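Local atomic coordinates of cystathionine gamma-lyase (Saccharomyces cerevisiae, PDB entry 1N8P), a protein that is a pyridoxal-5'-phosphate-dependent enzyme of the Cys/Met metabolism family, a four-chain assembly whose subunits hold pyridoxal-5'-phosphate beside a seven-stranded mixed sheet. Residues R62-L67 against L213-T218; N125-D130 against V142-P147; D162-H167 against V173-D178. All coordinates share one frame; numbering follows the deposited sequence.

Interaction 1 (R62-L67 against L213-T218)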
loop_
_atom_site.group_PDB
_atom_site.type_symbol
_atom_site.label_atom_id
_atom_site.label_comp_id
_atom_site.label_asym_id
_atom_site.label_seq_id
_atom_site.Cartn_x
_atom_site.Cartn_y
_atom_site.Cartn_z
ATOM N N ARG A 62 1.092 -19.305 -9.638
ATOM C CA ARG A 62 0.135 -20.316 -10.079
ATOM C C ARG A 62 -0.705 -19.756 -11.201
ATOM O O ARG A 62 -0.946 -20.407 -12.225
ATOM C CB ARG A 62 -0.804 -20.704 -8.938
ATOM C CG ARG A 62 -0.159 -21.432 -7.774
ATOM C CD ARG A 62 -1.220 -21.746 -6.739
ATOM N NE ARG A 62 -0.627 -22.103 -5.457
ATOM C CZ ARG A 62 -0.089 -23.287 -5.184
ATOM N NH1 ARG A 62 -0.070 -24.245 -6.107
ATOM N NH2 ARG A 62 0.432 -23.508 -3.983
ATOM N N ALA A 63 -1.177 -18.533 -10.994
ATOM C CA ALA A 63 -2.016 -17.881 -11.997
ATOM C C ALA A 63 -1.267 -17.691 -13.304
ATOM O O ALA A 63 -1.754 -18.109 -14.344
ATOM C CB ALA A 63 -2.536 -16.550 -11.469
ATOM N N VAL A 64 -0.079 -17.086 -13.268
ATOM C CA VAL A 64 0.651 -16.888 -14.518
ATOM C C VAL A 64 0.886 -18.215 -15.255
ATOM O O VAL A 64 0.581 -18.325 -16.445
ATOM C CB VAL A 64 1.997 -16.178 -14.301
ATOM C CG1 VAL A 64 2.789 -16.193 -15.585
ATOM C CG2 VAL A 64 1.759 -14.745 -13.882
ATOM N N ALA A 65 1.413 -19.216 -14.550
ATOM C CA ALA A 65 1.661 -20.534 -15.132
ATOM C C ALA A 65 0.403 -21.063 -15.825
ATOM O O ALA A 65 0.459 -21.525 -16.972
ATOM C CB ALA A 65 2.093 -21.497 -14.045
ATOM N N ALA A 66 -0.730 -20.992 -15.128
ATOM C CA ALA A 66 -2.001 -21.450 -15.684
ATOM C C ALA A 66 -2.337 -20.723 -16.954
ATOM O O ALA A 66 -2.785 -21.327 -17.922
ATOM C CB ALA A 66 -3.130 -21.241 -14.682
ATOM N N LEU A 67 -2.147 -19.413 -16.962
ATOM C CA LEU A 67 -2.490 -18.659 -18.164
ATOM C C LEU A 67 -1.477 -19.025 -19.243
ATOM O O LEU A 67 -1.770 -18.991 -20.445
ATOM C CB LEU A 67 -2.478 -17.145 -17.883
ATOM C CG LEU A 67 -3.366 -16.565 -16.769
ATOM C CD1 LEU A 67 -3.191 -15.055 -16.777
ATOM C CD2 LEU A 67 -4.828 -16.925 -16.963
ATOM N N LEU A 213 8.062 -6.381 -12.033
ATOM C CA LEU A 213 8.104 -7.761 -11.614
ATOM C C LEU A 213 8.262 -8.605 -12.877
ATOM O O LEU A 213 7.755 -8.237 -13.940
ATOM C CB LEU A 213 6.797 -8.083 -10.890
ATOM C CG LEU A 213 6.503 -9.492 -10.406
ATOM C CD1 LEU A 213 5.657 -9.424 -9.198
ATOM C CD2 LEU A 213 5.799 -10.276 -11.487
ATOM N N GLY A 214 8.995 -9.710 -12.769
ATOM C CA GLY A 214 9.164 -10.615 -13.895
ATOM C C GLY A 214 8.736 -12.023 -13.505
ATOM O O GLY A 214 8.791 -12.412 -12.333
ATOM N N VAL A 215 8.262 -12.797 -14.457
ATOM C CA VAL A 215 7.899 -14.184 -14.151
ATOM C C VAL A 215 8.177 -15.132 -15.305
ATOM O O VAL A 215 8.126 -14.734 -16.473
ATOM C CB VAL A 215 6.415 -14.348 -13.775
ATOM C CG1 VAL A 215 6.158 -13.641 -12.487
ATOM C CG2 VAL A 215 5.515 -13.819 -14.891
ATOM N N LEU A 216 8.480 -16.384 -14.970
ATOM C CA LEU A 216 8.728 -17.392 -15.982
ATOM C C LEU A 216 7.799 -18.545 -15.668
ATOM O O LEU A 216 7.193 -18.620 -14.577
ATOM C CB LEU A 216 10.213 -17.819 -15.963
ATOM C CG LEU A 216 10.920 -18.960 -15.193
ATOM C CD1 LEU A 216 12.248 -18.447 -14.577
ATOM C CD2 LEU A 216 10.045 -19.525 -14.106
ATOM N N ALA A 217 7.648 -19.417 -16.654
ATOM C CA ALA A 217 6.845 -20.624 -16.510
ATOM C C ALA A 217 7.516 -21.734 -17.332
ATOM O O ALA A 217 8.144 -21.471 -18.377
ATOM C CB ALA A 217 5.433 -20.385 -16.993
ATOM N N THR A 218 7.419 -22.961 -16.821
ATOM C CA THR A 218 7.955 -24.150 -17.486
ATOM C C THR A 218 7.235 -25.389 -16.979
ATOM O O THR A 218 6.712 -25.426 -15.862
ATOM C CB THR A 218 9.436 -24.381 -17.238
ATOM O OG1 THR A 218 9.646 -24.584 -15.847
ATOM C CG2 THR A 218 10.248 -23.200 -17.685
#

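Interaction 2 (N125-D130 against V142-P147)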
loop_
_atom_site.group_PDB
_atom_site.type_symbol
_atom_site.label_atom_id
_atom_site.label_comp_id
_atom_site.label_asym_id
_atom_site.label_seq_id
_atom_site.Cartn_x
_atom_site.Cartn_y
_atom_site.Cartn_z
ATOM N N ASN A 125 20.864 -12.388 -36.039
ATOM C CA ASN A 125 19.615 -11.891 -36.579
ATOM C C ASN A 125 19.231 -13.055 -37.488
ATOM O O ASN A 125 20.090 -13.891 -37.785
ATOM C CB ASN A 125 19.882 -10.624 -37.377
ATOM C CG ASN A 125 18.627 -9.987 -37.881
ATOM O OD1 ASN A 125 17.827 -10.622 -38.570
ATOM N ND2 ASN A 125 18.439 -8.715 -37.546
ATOM N N ASP A 126 17.972 -13.149 -37.911
ATOM C CA ASP A 126 17.576 -14.259 -38.782
ATOM C C ASP A 126 18.036 -15.548 -38.092
ATOM O O ASP A 126 19.086 -16.107 -38.412
ATOM C CB ASP A 126 18.254 -14.109 -40.154
ATOM C CG ASP A 126 17.630 -14.995 -41.233
ATOM O OD1 ASP A 126 16.394 -14.965 -41.409
ATOM O OD2 ASP A 126 18.387 -15.711 -41.930
ATOM N N LEU A 127 17.234 -16.008 -37.138
ATOM C CA LEU A 127 17.549 -17.195 -36.355
ATOM C C LEU A 127 17.628 -18.517 -37.117
ATOM O O LEU A 127 18.652 -19.200 -37.065
ATOM C CB LEU A 127 16.543 -17.326 -35.214
ATOM C CG LEU A 127 16.985 -18.218 -34.062
ATOM C CD1 LEU A 127 18.317 -17.723 -33.535
ATOM C CD2 LEU A 127 15.935 -18.204 -32.964
ATOM N N LEU A 128 16.558 -18.875 -37.826
ATOM C CA LEU A 128 16.506 -20.137 -38.573
ATOM C C LEU A 128 17.567 -20.407 -39.637
ATOM O O LEU A 128 17.617 -21.500 -40.175
ATOM C CB LEU A 128 15.130 -20.311 -39.200
ATOM C CG LEU A 128 13.985 -20.491 -38.198
ATOM C CD1 LEU A 128 12.672 -20.646 -38.936
ATOM C CD2 LEU A 128 14.246 -21.716 -37.342
ATOM N N ASN A 129 18.423 -19.437 -39.941
ATOM C CA ASN A 129 19.466 -19.651 -40.941
ATOM C C ASN A 129 20.885 -19.651 -40.387
ATOM O O ASN A 129 21.792 -20.208 -40.992
ATOM C CB ASN A 129 19.354 -18.609 -42.050
ATOM C CG ASN A 129 18.143 -18.833 -42.923
ATOM O OD1 ASN A 129 18.039 -19.844 -43.616
ATOM N ND2 ASN A 129 17.209 -17.895 -42.887
ATOM N N ASP A 130 21.089 -19.040 -39.229
ATOM C CA ASP A 130 22.423 -18.991 -38.658
ATOM C C ASP A 130 22.537 -19.821 -37.403
ATOM O O ASP A 130 23.631 -19.977 -36.839
ATOM C CB ASP A 130 22.802 -17.545 -38.355
ATOM C CG ASP A 130 22.754 -16.664 -39.591
ATOM O OD1 ASP A 130 22.661 -17.207 -40.722
ATOM O OD2 ASP A 130 22.820 -15.429 -39.429
ATOM N N VAL A 142 19.186 -20.875 -26.100
ATOM C CA VAL A 142 18.749 -20.240 -27.347
ATOM C C VAL A 142 17.636 -19.314 -26.863
ATOM O O VAL A 142 16.607 -19.787 -26.349
ATOM C CB VAL A 142 18.164 -21.243 -28.374
ATOM C CG1 VAL A 142 17.752 -20.521 -29.631
ATOM C CG2 VAL A 142 19.192 -22.257 -28.732
ATOM N N TRP A 143 17.859 -18.010 -27.003
ATOM C CA TRP A 143 16.889 -17.029 -26.551
ATOM C C TRP A 143 16.135 -16.430 -27.717
ATOM O O TRP A 143 16.736 -15.888 -28.633
ATOM C CB TRP A 143 17.603 -15.939 -25.762
ATOM C CG TRP A 143 16.708 -15.052 -24.926
ATOM C CD1 TRP A 143 16.049 -13.933 -25.335
ATOM C CD2 TRP A 143 16.432 -15.190 -23.525
ATOM N NE1 TRP A 143 15.389 -13.364 -24.283
ATOM C CE2 TRP A 143 15.606 -14.114 -23.157
ATOM C CE3 TRP A 143 16.804 -16.118 -22.549
ATOM C CZ2 TRP A 143 15.143 -13.936 -21.848
ATOM C CZ3 TRP A 143 16.342 -15.938 -21.253
ATOM C CH2 TRP A 143 15.522 -14.855 -20.917
ATOM N N ILE A 144 14.814 -16.549 -27.678
ATOM C CA ILE A 144 13.953 -16.019 -28.722
ATOM C C ILE A 144 12.989 -14.970 -28.182
ATOM O O ILE A 144 12.255 -15.217 -27.239
ATOM C CB ILE A 144 13.119 -17.125 -29.359
ATOM C CG1 ILE A 144 14.020 -18.092 -30.116
ATOM C CG2 ILE A 144 12.088 -16.526 -30.275
ATOM C CD1 ILE A 144 13.241 -19.258 -30.741
ATOM N N GLU A 145 13.002 -13.803 -28.807
ATOM C CA GLU A 145 12.145 -12.702 -28.425
ATOM C C GLU A 145 11.114 -12.675 -29.547
ATOM O O GLU A 145 11.176 -11.834 -30.423
ATOM C CB GLU A 145 12.976 -11.426 -28.404
ATOM C CG GLU A 145 12.359 -10.245 -27.718
ATOM C CD GLU A 145 13.273 -9.046 -27.767
ATOM O OE1 GLU A 145 13.480 -8.522 -28.880
ATOM O OE2 GLU A 145 13.793 -8.635 -26.703
ATOM N N THR A 146 10.160 -13.605 -29.502
ATOM C CA THR A 146 9.162 -13.730 -30.560
ATOM C C THR A 146 8.886 -12.439 -31.289
ATOM O O THR A 146 9.361 -12.279 -32.414
ATOM C CB THR A 146 7.843 -14.367 -30.068
ATOM O OG1 THR A 146 7.556 -13.947 -28.725
ATOM C CG2 THR A 146 7.940 -15.889 -30.168
ATOM N N PRO A 147 8.108 -11.510 -30.713
ATOM C CA PRO A 147 8.028 -10.370 -31.636
ATOM C C PRO A 147 9.173 -9.426 -31.249
ATOM O O PRO A 147 9.232 -8.906 -30.140
ATOM C CB PRO A 147 6.635 -9.798 -31.378
ATOM C CG PRO A 147 5.906 -10.945 -30.746
ATOM C CD PRO A 147 6.943 -11.540 -29.839
#

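Interaction 3 (D162-H167 against V173-D178). With PLP (pyridoxal-5'-phosphate), chain E.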
loop_
_atom_site.group_PDB
_atom_site.type_symbol
_atom_site.label_atom_id
_atom_site.label_comp_id
_atom_site.label_asym_id
_atom_site.label_seq_id
_atom_site.Cartn_x
_atom_site.Cartn_y
_atom_site.Cartn_z
ATOM N N ASP A 162 12.918 -27.538 -33.084
ATOM C CA ASP A 162 13.306 -28.655 -33.923
ATOM C C ASP A 162 14.755 -28.526 -34.323
ATOM O O ASP A 162 15.542 -29.427 -34.086
ATOM C CB ASP A 162 12.447 -28.680 -35.185
ATOM C CG ASP A 162 11.068 -29.224 -34.941
ATOM O OD1 ASP A 162 10.815 -29.667 -33.787
ATOM O OD2 ASP A 162 10.259 -29.210 -35.909
ATOM N N LEU A 163 15.091 -27.402 -34.947
ATOM C CA LEU A 163 16.452 -27.124 -35.398
ATOM C C LEU A 163 17.466 -27.409 -34.296
ATOM O O LEU A 163 18.608 -27.735 -34.574
ATOM C CB LEU A 163 16.567 -25.662 -35.818
ATOM C CG LEU A 163 17.674 -25.243 -36.777
ATOM C CD1 LEU A 163 17.446 -25.899 -38.126
ATOM C CD2 LEU A 163 17.663 -23.731 -36.939
ATOM N N ILE A 164 17.040 -27.286 -33.042
ATOM C CA ILE A 164 17.926 -27.520 -31.906
ATOM C C ILE A 164 18.108 -29.013 -31.672
ATOM O O ILE A 164 19.216 -29.461 -31.369
ATOM C CB ILE A 164 17.387 -26.815 -30.614
ATOM C CG1 ILE A 164 17.557 -25.301 -30.740
ATOM C CG2 ILE A 164 18.138 -27.272 -29.396
ATOM C CD1 ILE A 164 17.177 -24.533 -29.504
ATOM N N LYS A 165 17.024 -29.775 -31.813
ATOM C CA LYS A 165 17.059 -31.233 -31.660
ATOM C C LYS A 165 17.905 -31.870 -32.775
ATOM O O LYS A 165 18.417 -32.985 -32.637
ATOM C CB LYS A 165 15.647 -31.821 -31.735
ATOM C CG LYS A 165 14.763 -31.467 -30.573
ATOM C CD LYS A 165 13.374 -32.096 -30.724
ATOM C CE LYS A 165 12.583 -31.537 -31.924
ATOM N NZ LYS A 165 12.136 -30.114 -31.774
ATOM N N LYS A 166 18.040 -31.163 -33.888
ATOM C CA LYS A 166 18.820 -31.655 -34.999
ATOM C C LYS A 166 20.294 -31.341 -34.856
ATOM O O LYS A 166 21.118 -32.249 -34.787
ATOM C CB LYS A 166 18.305 -31.053 -36.280
ATOM C CG LYS A 166 19.157 -31.374 -37.468
ATOM C CD LYS A 166 18.432 -30.982 -38.717
ATOM C CE LYS A 166 19.291 -31.115 -39.928
ATOM N NZ LYS A 166 18.557 -30.496 -41.056
ATOM N N HIS A 167 20.630 -30.053 -34.812
ATOM C CA HIS A 167 22.030 -29.628 -34.680
ATOM C C HIS A 167 22.591 -29.644 -33.251
ATOM O O HIS A 167 23.662 -29.087 -33.001
ATOM C CB HIS A 167 22.247 -28.220 -35.267
ATOM C CG HIS A 167 21.854 -28.092 -36.704
ATOM N ND1 HIS A 167 20.545 -27.943 -37.108
ATOM C CD2 HIS A 167 22.597 -28.098 -37.834
ATOM C CE1 HIS A 167 20.500 -27.860 -38.426
ATOM N NE2 HIS A 167 21.731 -27.952 -38.891
ATOM N N VAL A 173 20.267 -28.334 -24.678
ATOM C CA VAL A 173 20.120 -26.941 -25.059
ATOM C C VAL A 173 18.678 -26.522 -24.853
ATOM O O VAL A 173 17.808 -26.946 -25.598
ATOM C CB VAL A 173 20.521 -26.722 -26.534
ATOM C CG1 VAL A 173 20.115 -25.334 -27.013
ATOM C CG2 VAL A 173 22.016 -26.869 -26.668
ATOM N N ILE A 174 18.426 -25.701 -23.830
ATOM C CA ILE A 174 17.077 -25.218 -23.553
ATOM C C ILE A 174 16.758 -23.960 -24.361
ATOM O O ILE A 174 17.603 -23.085 -24.552
ATOM C CB ILE A 174 16.885 -24.880 -22.055
ATOM C CG1 ILE A 174 17.748 -23.680 -21.670
ATOM C CG2 ILE A 174 17.255 -26.080 -21.199
ATOM C CD1 ILE A 174 17.736 -23.401 -20.200
ATOM N N LEU A 175 15.530 -23.881 -24.833
ATOM C CA LEU A 175 15.062 -22.739 -25.608
ATOM C C LEU A 175 14.147 -21.839 -24.745
ATOM O O LEU A 175 13.118 -22.288 -24.220
ATOM C CB LEU A 175 14.278 -23.241 -26.835
ATOM C CG LEU A 175 13.583 -22.236 -27.745
ATOM C CD1 LEU A 175 14.624 -21.423 -28.457
ATOM C CD2 LEU A 175 12.711 -22.949 -28.737
ATOM N N VAL A 176 14.525 -20.574 -24.599
ATOM C CA VAL A 176 13.701 -19.643 -23.831
ATOM C C VAL A 176 13.056 -18.639 -24.782
ATOM O O VAL A 176 13.718 -18.144 -25.690
ATOM C CB VAL A 176 14.530 -18.865 -22.802
ATOM C CG1 VAL A 176 13.662 -17.893 -22.110
ATOM C CG2 VAL A 176 15.152 -19.810 -21.779
ATOM N N VAL A 177 11.764 -18.364 -24.592
ATOM C CA VAL A 177 11.046 -17.389 -25.425
ATOM C C VAL A 177 10.437 -16.268 -24.586
ATOM O O VAL A 177 9.666 -16.535 -23.654
ATOM C CB VAL A 177 9.938 -18.042 -26.237
ATOM C CG1 VAL A 177 9.141 -16.988 -26.965
ATOM C CG2 VAL A 177 10.530 -18.976 -27.254
ATOM N N ASP A 178 10.825 -15.027 -24.920
ATOM C CA ASP A 178 10.367 -13.798 -24.262
ATOM C C ASP A 178 9.026 -13.518 -24.864
ATOM O O ASP A 178 8.957 -13.093 -26.007
ATOM C CB ASP A 178 11.283 -12.626 -24.592
ATOM C CG ASP A 178 11.117 -11.466 -23.634
ATOM O OD1 ASP A 178 9.983 -10.987 -23.434
ATOM O OD2 ASP A 178 12.133 -11.024 -23.070
HETATM N N1 PLP E . 12.270 -7.488 -21.818
HETATM C C2 PLP E . 11.334 -6.915 -22.653
HETATM C C2A PLP E . 11.022 -7.711 -23.916
HETATM C C3 PLP E . 10.756 -5.614 -22.206
HETATM O O3 PLP E . 9.820 -5.152 -23.071
HETATM C C4 PLP E . 11.178 -5.012 -20.982
HETATM C C4A PLP E . 10.624 -3.681 -20.556
HETATM C C5 PLP E . 12.200 -5.747 -20.183
HETATM C C6 PLP E . 12.707 -6.957 -20.621
HETATM C C5A PLP E . 12.606 -5.160 -18.821
HETATM O O4P PLP E . 11.851 -5.667 -17.736
HETATM P P PLP E . 12.200 -5.226 -16.277
HETATM O O1P PLP E . 11.099 -5.745 -15.504
HETATM O O2P PLP E . 12.235 -3.712 -16.291
HETATM O O3P PLP E . 13.515 -5.809 -16.058
#

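Interaction 1 (R62-L67 against L213-T218)
Helix-on-sheet packing in the large seven-stranded sheet brings V64 and A65, near the end of helix 55-67, against V215 and A217 of strand 214-218. The two valines meet tip to tip. V215 CG2 lies 3.7 Å from V64 CG1, and the second methyl, V64 CG2, is 4.0 Å from that same V215 CG2, so one methyl of the strand is met by both methyls of the helix residue. The torsion of V64 (chi1 171°) sets CG1 anti to the backbone N, while V215 (chi1 -66°) holds CG2 between its N and carbonyl carbon and leaves CG1 beside the backbone N.

One residue on in the helix and two on in the strand, the bulk drops away and the backbones approach. A217 CB rests 4.2 Å from A65 CA, and A65 CA and A217 CA are 5.4 Å apart. A217 points its methyl at the helix and meets backbone at A65, which lets the two chains come close here. The contact is wholly apolar and buried, and no hydrogen bond crosses it.

L216 and T218 start out from the strand in the other direction, with L216 packing on L74 and F76 of the adjacent strand 72-76. L250 of helix 240-250 also touches V64, and V215 lies over A75 and H199 of the strands flanking it. Strand 214-218 runs antiparallel to both these neighbours, and a helix laid on it through valine and alanine side chains is typical of the layered alpha/beta large domain of this enzyme family.

Interaction 2 (N125-D130 against V142-P147)
L127 lays its CD2 methyl over the side chain of I144, with CG1 of I144 3.4 Å from L127 CD2 and CD1 of I144 3.6 Å from the same methyl. The two side chains cross at about a right angle, so a single leucine methyl spans the last two carbons of the longer isoleucine branch. L127 reaches across because CG stands anti to the backbone N (chi1 -161°) and CD2 continues the chain away from CA. The CB of I144 does not itself head for the helix; its CG1-CD1 arm closes the distance. V142 adds a more distant touch, its CG1 lying 4.4 Å from L127 CD2.

All three residues are buried, and the backbones stay well apart, L127 CA and I144 CA being separated by 8.5 Å. On the outer side N129 ND2 donates to D126 OD2 at 2.7 Å, meeting the carboxylate from its syn side and tying the start of the weakly bonded helix to the residue before it. V160 of helix 157-167 also packs on L127. Helix 127-134 links the parallel strands 122-124 and 139-144, passing strand 95-99 between them, an arrangement typical of a beta-alpha-beta crossover.

Interaction 3 (D162-H167 against V173-D178)
I164 fills the packed side of this contact, reaching with both ends of its side chain from helix 157-167 to V173 and L175. Its CG2 is 3.7 Å from V173 CG1, and its CD1 lies 3.9 Å from that same V173 CG1. CD1 also extends to L175, 4.1 Å from L175 CB, so the isoleucine bridges V173, just before the strand, and L175 within it. The side chains pass each other at a slant. With CG2 anti to the backbone N (chi1 -72°), the CG1-CD1 arm stretches out beside that nitrogen and over the strand. L131 of helix 127-134 and V142 of the adjoining strand also touch I164, and V160 and A161 continue the cover over L175.

The solvent side of the helix is looser and polar: K165 and K166 are exposed and D162 partly so. K165 is modelled in a salt bridge with D162, but the position of its NZ is doubtful. Better defined is the bond from H167 ND1 to L163 O, 3.2 Å long with an angle of 158° at the hydrogen; the carbonyl oxygen lies in the plane of the imidazole and is met on a lone pair. L163 O is gripped by two donors, ND1 and H167 N, and the bond to ND1 holds the ring's rotation. L163 and H167 pack toward helix 127-134 and the loop after it.

At the far end of the strand D178 enters the pyridoxal-5'-phosphate pocket. Its OD1 is 3.5 Å from C2A of the ligand and bonded to T180 OG1, while OD2 lies 3.8 Å from the ring nitrogen N1. The chemistry thus divides along the strand: purely apolar contact seats the helix around its start, and a carboxylate is presented beside the pyridine ring at its end.

All three contacts pack helices onto one seven-stranded sheet. Interactions 2 and 3 use neighbouring strands, 139-144 and 174-178, and touch directly: their centres are 10 Å apart, and I144 O lies 2.7 Å from D178 N, probably a hydrogen bond. V142 and I164 also pack together, which merges the two apolar patches. Interaction 1 stands apart, its centre 21 Å from that of interaction 3 and 23 Å from that of interaction 2, with strand 196-200 between its strand and 174-178. D178, at the end of strand 174-178, and E145, just after strand 139-144, touch the pyridoxal-5'-phosphate, whereas the side chain of V215 stays about 10 Å from it.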